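Local coordinates for major capsid protein (Faustovirus, PDB 5J7O) that probably builds the outer capsid shell of a large double-stranded DNA virus as trimers of double jelly-roll subunits, at residues Q228-A242 with I271-T285. Numbering follows the deposited sequence.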
loop_
_atom_site.group_PDB
_atom_site.type_symbol
_atom_site.label_atom_id
_atom_site.label_comp_id
_atom_site.label_asym_id
_atom_site.label_seq_id
_atom_site.Cartn_x
_atom_site.Cartn_y
_atom_site.Cartn_z
ATOM N N GLN B 228 15.018 7.752 3.424
ATOM C CA GLN B 228 14.665 6.358 3.191
ATOM C C GLN B 228 14.227 6.188 1.742
ATOM O O GLN B 228 13.427 6.979 1.234
ATOM C CB GLN B 228 13.555 5.911 4.143
ATOM C CG GLN B 228 13.021 4.507 3.880
ATOM C CD GLN B 228 14.002 3.416 4.270
ATOM O OE1 GLN B 228 15.004 3.672 4.939
ATOM N NE2 GLN B 228 13.714 2.188 3.852
ATOM N N GLU B 229 14.758 5.163 1.081
ATOM C CA GLU B 229 14.414 4.920 -0.313
ATOM C C GLU B 229 12.934 4.579 -0.444
ATOM O O GLU B 229 12.310 4.040 0.475
ATOM C CB GLU B 229 15.274 3.793 -0.888
ATOM C CG GLU B 229 15.073 2.445 -0.217
ATOM C CD GLU B 229 16.098 1.417 -0.656
ATOM O OE1 GLU B 229 17.006 1.776 -1.436
ATOM O OE2 GLU B 229 15.999 0.252 -0.219
ATOM N N VAL B 230 12.372 4.910 -1.596
ATOM C CA VAL B 230 10.951 4.722 -1.884
ATOM C C VAL B 230 10.826 3.633 -2.940
ATOM O O VAL B 230 11.567 3.659 -3.930
ATOM C CB VAL B 230 10.290 6.028 -2.368
ATOM C CG1 VAL B 230 8.815 5.807 -2.672
ATOM C CG2 VAL B 230 10.467 7.125 -1.331
ATOM N N PRO B 231 9.926 2.664 -2.772
ATOM C CA PRO B 231 9.749 1.639 -3.806
ATOM C C PRO B 231 9.304 2.255 -5.123
ATOM O O PRO B 231 8.641 3.293 -5.159
ATOM C CB PRO B 231 8.664 0.725 -3.223
ATOM C CG PRO B 231 8.695 0.976 -1.752
ATOM C CD PRO B 231 9.077 2.416 -1.593
ATOM N N VAL B 232 9.686 1.601 -6.217
ATOM C CA VAL B 232 9.302 2.017 -7.561
ATOM C C VAL B 232 8.658 0.826 -8.254
ATOM O O VAL B 232 9.281 -0.237 -8.379
ATOM C CB VAL B 232 10.498 2.542 -8.373
ATOM C CG1 VAL B 232 10.061 2.892 -9.785
ATOM C CG2 VAL B 232 11.110 3.757 -7.687
ATOM N N GLU B 233 7.418 1.003 -8.702
ATOM C CA GLU B 233 6.647 -0.077 -9.299
ATOM C C GLU B 233 7.024 -0.256 -10.764
ATOM O O GLU B 233 7.042 0.710 -11.532
ATOM C CB GLU B 233 5.155 0.218 -9.163
ATOM C CG GLU B 233 4.241 -0.769 -9.856
ATOM C CD GLU B 233 2.782 -0.379 -9.723
ATOM O OE1 GLU B 233 2.222 0.177 -10.691
ATOM O OE2 GLU B 233 2.202 -0.615 -8.643
ATOM N N ALA B 234 7.319 -1.496 -11.151
ATOM C CA ALA B 234 7.739 -1.818 -12.507
ATOM C C ALA B 234 6.867 -2.932 -13.066
ATOM O O ALA B 234 6.587 -3.918 -12.377
ATOM C CB ALA B 234 9.213 -2.237 -12.549
ATOM N N ALA B 235 6.446 -2.773 -14.316
ATOM C CA ALA B 235 5.599 -3.744 -14.993
ATOM C C ALA B 235 6.426 -4.603 -15.941
ATOM O O ALA B 235 7.435 -4.158 -16.495
ATOM C CB ALA B 235 4.477 -3.047 -15.765
ATOM N N SER B 236 5.980 -5.842 -16.129
ATOM C CA SER B 236 6.692 -6.819 -16.935
ATOM C C SER B 236 6.055 -6.943 -18.314
ATOM O O SER B 236 5.099 -6.244 -18.660
ATOM C CB SER B 236 6.703 -8.180 -16.241
ATOM O OG SER B 236 5.422 -8.786 -16.300
ATOM N N ASN B 237 6.603 -7.856 -19.112
ATOM C CA ASN B 237 5.918 -8.300 -20.313
ATOM C C ASN B 237 4.624 -9.011 -19.930
ATOM O O ASN B 237 4.418 -9.408 -18.778
ATOM C CB ASN B 237 6.805 -9.242 -21.127
ATOM C CG ASN B 237 8.120 -8.608 -21.531
ATOM O OD1 ASN B 237 8.206 -7.396 -21.727
ATOM N ND2 ASN B 237 9.155 -9.430 -21.664
ATOM N N LEU B 238 3.740 -9.165 -20.911
ATOM C CA LEU B 238 2.529 -9.942 -20.692
ATOM C C LEU B 238 2.894 -11.368 -20.299
ATOM O O LEU B 238 3.664 -12.037 -20.995
ATOM C CB LEU B 238 1.664 -9.941 -21.953
ATOM C CG LEU B 238 1.130 -8.586 -22.422
ATOM C CD1 LEU B 238 0.403 -8.725 -23.749
ATOM C CD2 LEU B 238 0.212 -7.989 -21.373
ATOM N N VAL B 239 2.365 -11.821 -19.167
ATOM C CA VAL B 239 2.588 -13.181 -18.698
ATOM C C VAL B 239 1.433 -14.097 -19.080
ATOM O O VAL B 239 1.644 -15.268 -19.393
ATOM C CB VAL B 239 2.836 -13.194 -17.173
ATOM C CG1 VAL B 239 4.041 -12.332 -16.827
ATOM C CG2 VAL B 239 1.606 -12.719 -16.410
ATOM N N ASN B 240 0.213 -13.571 -19.068
ATOM C CA ASN B 240 -0.958 -14.259 -19.583
ATOM C C ASN B 240 -1.456 -13.520 -20.816
ATOM O O ASN B 240 -1.515 -12.288 -20.829
ATOM C CB ASN B 240 -2.070 -14.337 -18.533
ATOM C CG ASN B 240 -1.726 -15.265 -17.381
ATOM O OD1 ASN B 240 -0.556 -15.578 -17.145
ATOM N ND2 ASN B 240 -2.745 -15.708 -16.655
ATOM N N ILE B 241 -1.789 -14.274 -21.858
ATOM C CA ILE B 241 -2.392 -13.728 -23.067
ATOM C C ILE B 241 -3.592 -14.596 -23.403
ATOM O O ILE B 241 -3.452 -15.815 -23.567
ATOM C CB ILE B 241 -1.404 -13.678 -24.245
ATOM C CG1 ILE B 241 -0.231 -12.749 -23.927
ATOM C CG2 ILE B 241 -2.113 -13.227 -25.511
ATOM C CD1 ILE B 241 0.754 -12.601 -25.068
ATOM N N ALA B 242 -4.767 -13.975 -23.493
ATOM C CA ALA B 242 -6.011 -14.712 -23.673
ATOM C C ALA B 242 -5.933 -15.636 -24.881
ATOM O O ALA B 242 -5.538 -15.220 -25.974
ATOM C CB ALA B 242 -7.180 -13.734 -23.828
ATOM N N ILE B 271 -7.462 -14.583 -19.202
ATOM C CA ILE B 271 -7.245 -13.146 -19.168
ATOM C C ILE B 271 -5.858 -12.848 -19.727
ATOM O O ILE B 271 -5.024 -13.738 -19.900
ATOM C CB ILE B 271 -7.388 -12.558 -17.748
ATOM C CG1 ILE B 271 -6.254 -13.058 -16.849
ATOM C CG2 ILE B 271 -8.745 -12.906 -17.155
ATOM C CD1 ILE B 271 -6.229 -12.414 -15.481
ATOM N N THR B 272 -5.624 -11.570 -20.013
ATOM C CA THR B 272 -4.331 -11.069 -20.462
ATOM C C THR B 272 -3.792 -10.125 -19.397
ATOM O O THR B 272 -4.420 -9.103 -19.104
ATOM C CB THR B 272 -4.458 -10.351 -21.806
ATOM O OG1 THR B 272 -4.917 -11.271 -22.804
ATOM C CG2 THR B 272 -3.114 -9.771 -22.231
ATOM N N ALA B 273 -2.633 -10.455 -18.827
ATOM C CA ALA B 273 -2.159 -9.757 -17.641
ATOM C C ALA B 273 -0.658 -9.509 -17.699
ATOM O O ALA B 273 0.094 -10.250 -18.338
ATOM C CB ALA B 273 -2.492 -10.543 -16.366
ATOM N N ARG B 274 -0.239 -8.446 -17.015
ATOM C CA ARG B 274 1.152 -8.170 -16.693
ATOM C C ARG B 274 1.368 -8.356 -15.197
ATOM O O ARG B 274 0.433 -8.254 -14.398
ATOM C CB ARG B 274 1.552 -6.740 -17.075
ATOM C CG ARG B 274 1.020 -6.231 -18.398
ATOM C CD ARG B 274 1.455 -4.787 -18.628
ATOM N NE ARG B 274 0.534 -3.820 -18.035
ATOM C CZ ARG B 274 0.837 -2.548 -17.796
ATOM N NH1 ARG B 274 2.049 -2.088 -18.080
ATOM N NH2 ARG B 274 -0.064 -1.735 -17.261
ATOM N N LYS B 275 2.615 -8.615 -14.822
ATOM C CA LYS B 275 2.994 -8.621 -13.419
ATOM C C LYS B 275 3.559 -7.263 -13.027
ATOM O O LYS B 275 4.189 -6.573 -13.834
ATOM C CB LYS B 275 4.024 -9.715 -13.128
ATOM C CG LYS B 275 3.501 -11.130 -13.303
ATOM C CD LYS B 275 4.611 -12.166 -13.164
ATOM C CE LYS B 275 5.056 -12.334 -11.721
ATOM N NZ LYS B 275 6.025 -13.459 -11.579
ATOM N N LEU B 276 3.316 -6.879 -11.780
ATOM C CA LEU B 276 3.940 -5.708 -11.183
ATOM C C LEU B 276 4.913 -6.172 -10.111
ATOM O O LEU B 276 4.544 -6.954 -9.228
ATOM C CB LEU B 276 2.901 -4.764 -10.571
ATOM C CG LEU B 276 1.792 -4.196 -11.458
ATOM C CD1 LEU B 276 0.991 -3.157 -10.687
ATOM C CD2 LEU B 276 2.361 -3.603 -12.734
ATOM N N THR B 277 6.154 -5.709 -10.199
ATOM C CA THR B 277 7.123 -5.890 -9.133
ATOM C C THR B 277 7.627 -4.523 -8.693
ATOM O O THR B 277 7.501 -3.529 -9.414
ATOM C CB THR B 277 8.302 -6.774 -9.563
ATOM O OG1 THR B 277 8.956 -7.294 -8.398
ATOM C CG2 THR B 277 9.308 -5.971 -10.368
ATOM N N GLN B 278 8.194 -4.481 -7.494
ATOM C CA GLN B 278 8.725 -3.253 -6.929
ATOM C C GLN B 278 10.238 -3.352 -6.814
ATOM O O GLN B 278 10.776 -4.392 -6.419
ATOM C CB GLN B 278 8.108 -2.966 -5.559
ATOM C CG GLN B 278 6.596 -2.881 -5.587
ATOM C CD GLN B 278 6.062 -1.733 -4.759
ATOM O OE1 GLN B 278 5.335 -0.877 -5.262
ATOM N NE2 GLN B 278 6.418 -1.709 -3.480
ATOM N N VAL B 279 10.918 -2.270 -7.176
ATOM C CA VAL B 279 12.366 -2.184 -7.066
ATOM C C VAL B 279 12.715 -0.948 -6.253
ATOM O O VAL B 279 11.984 0.048 -6.248
ATOM C CB VAL B 279 13.053 -2.136 -8.449
ATOM C CG1 VAL B 279 12.785 -3.416 -9.226
ATOM C CG2 VAL B 279 12.585 -0.921 -9.232
ATOM N N VAL B 280 13.838 -1.024 -5.548
ATOM C CA VAL B 280 14.403 0.111 -4.836
ATOM C C VAL B 280 15.834 0.298 -5.311
ATOM O O VAL B 280 16.526 -0.665 -5.656
ATOM C CB VAL B 280 14.346 -0.079 -3.303
ATOM C CG1 VAL B 280 12.902 -0.095 -2.820
ATOM C CG2 VAL B 280 15.059 -1.360 -2.897
ATOM N N PHE B 281 16.269 1.553 -5.349
ATOM C CA PHE B 281 17.629 1.876 -5.772
ATOM C C PHE B 281 18.050 3.208 -5.158
ATOM O O PHE B 281 18.528 4.116 -5.838
ATOM C CB PHE B 281 17.746 1.881 -7.297
ATOM C CG PHE B 281 16.649 2.631 -8.007
ATOM C CD1 PHE B 281 15.452 2.007 -8.331
ATOM C CD2 PHE B 281 16.829 3.952 -8.379
ATOM C CE1 PHE B 281 14.450 2.698 -8.985
ATOM C CE2 PHE B 281 15.831 4.648 -9.033
ATOM C CZ PHE B 281 14.640 4.019 -9.337
ATOM N N GLY B 282 17.887 3.331 -3.840
ATOM C CA GLY B 282 18.226 4.556 -3.149
ATOM C C GLY B 282 19.322 4.408 -2.115
ATOM O O GLY B 282 20.276 3.649 -2.309
ATOM N N ALA B 283 19.182 5.128 -0.999
ATOM C CA ALA B 283 20.255 5.202 -0.014
ATOM C C ALA B 283 20.501 3.868 0.682
ATOM O O ALA B 283 21.621 3.610 1.139
ATOM C CB ALA B 283 19.946 6.284 1.018
ATOM N N GLN B 284 19.484 3.012 0.778
ATOM C CA GLN B 284 19.641 1.734 1.463
ATOM C C GLN B 284 20.116 0.614 0.548
ATOM O O GLN B 284 20.568 -0.423 1.048
ATOM C CB GLN B 284 18.324 1.319 2.130
ATOM C CG GLN B 284 18.018 2.063 3.422
ATOM C CD GLN B 284 17.610 3.506 3.194
ATOM O OE1 GLN B 284 16.874 3.813 2.256
ATOM N NE2 GLN B 284 18.089 4.399 4.050
ATOM N N THR B 285 20.029 0.794 -0.764
ATOM C CA THR B 285 20.494 -0.227 -1.697
ATOM C C THR B 285 22.001 -0.094 -1.902
ATOM O O THR B 285 22.483 1.002 -2.205
ATOM C CB THR B 285 19.766 -0.104 -3.035
ATOM O OG1 THR B 285 18.386 -0.453 -2.865
ATOM C CG2 THR B 285 20.388 -1.023 -4.074
HETATM O O HOH W 1 14.506 4.213 -5.132
#
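Glu229 and Gln284 lock the base of a two-stranded antiparallel ribbon, its strands joined by a long loop, that rises from the jelly-roll body and pairs with both other subunits of the trimer. Packing is tight here. Glu229 OE1 accepts hydrogen bonds from Thr285 OG1 on its syn side at 3.0 Å and from Gly282 N on its anti side, tying down the turning chain. Gly282, lacking a side chain, brings its CA 3.8 Å from Glu229 CB. Gln284 OE1 accepts a bond from Glu229 N at 2.8 Å, while Gln284 NE2 donates to Cys178 O.

Hydrogen-bonded pairs Val232–Val279 and Ala234–Thr277 alternate with non-hydrogen-bonded Glu233–Gln278 and Ala235–Leu276. Branched Val232 sets CG2 3.7 Å from Phe281 CE1, filling the more buried face with Ala234 and Val279. Farther out, Ser236 OG, between its own N and carbonyl carbon (chi1 73°), accepts a bond from Lys275 N and donates to Asn237 O; Val239 and Asn240 face Ala273 in a classic beta bulge.

The face bearing Glu233, Ala235, Leu276 and Gln278 is more open to solvent, held by van der Waals contacts: extended Glu233 lays CD 3.4 Å from Leu276 CD1.

Arg274 reaches Glu229 of the second subunit, and Glu229 OE2 receives Arg274 of the third; the carboxylate shaping the ribbon base thus also joins subunits, its charge probably steadied by that arginine.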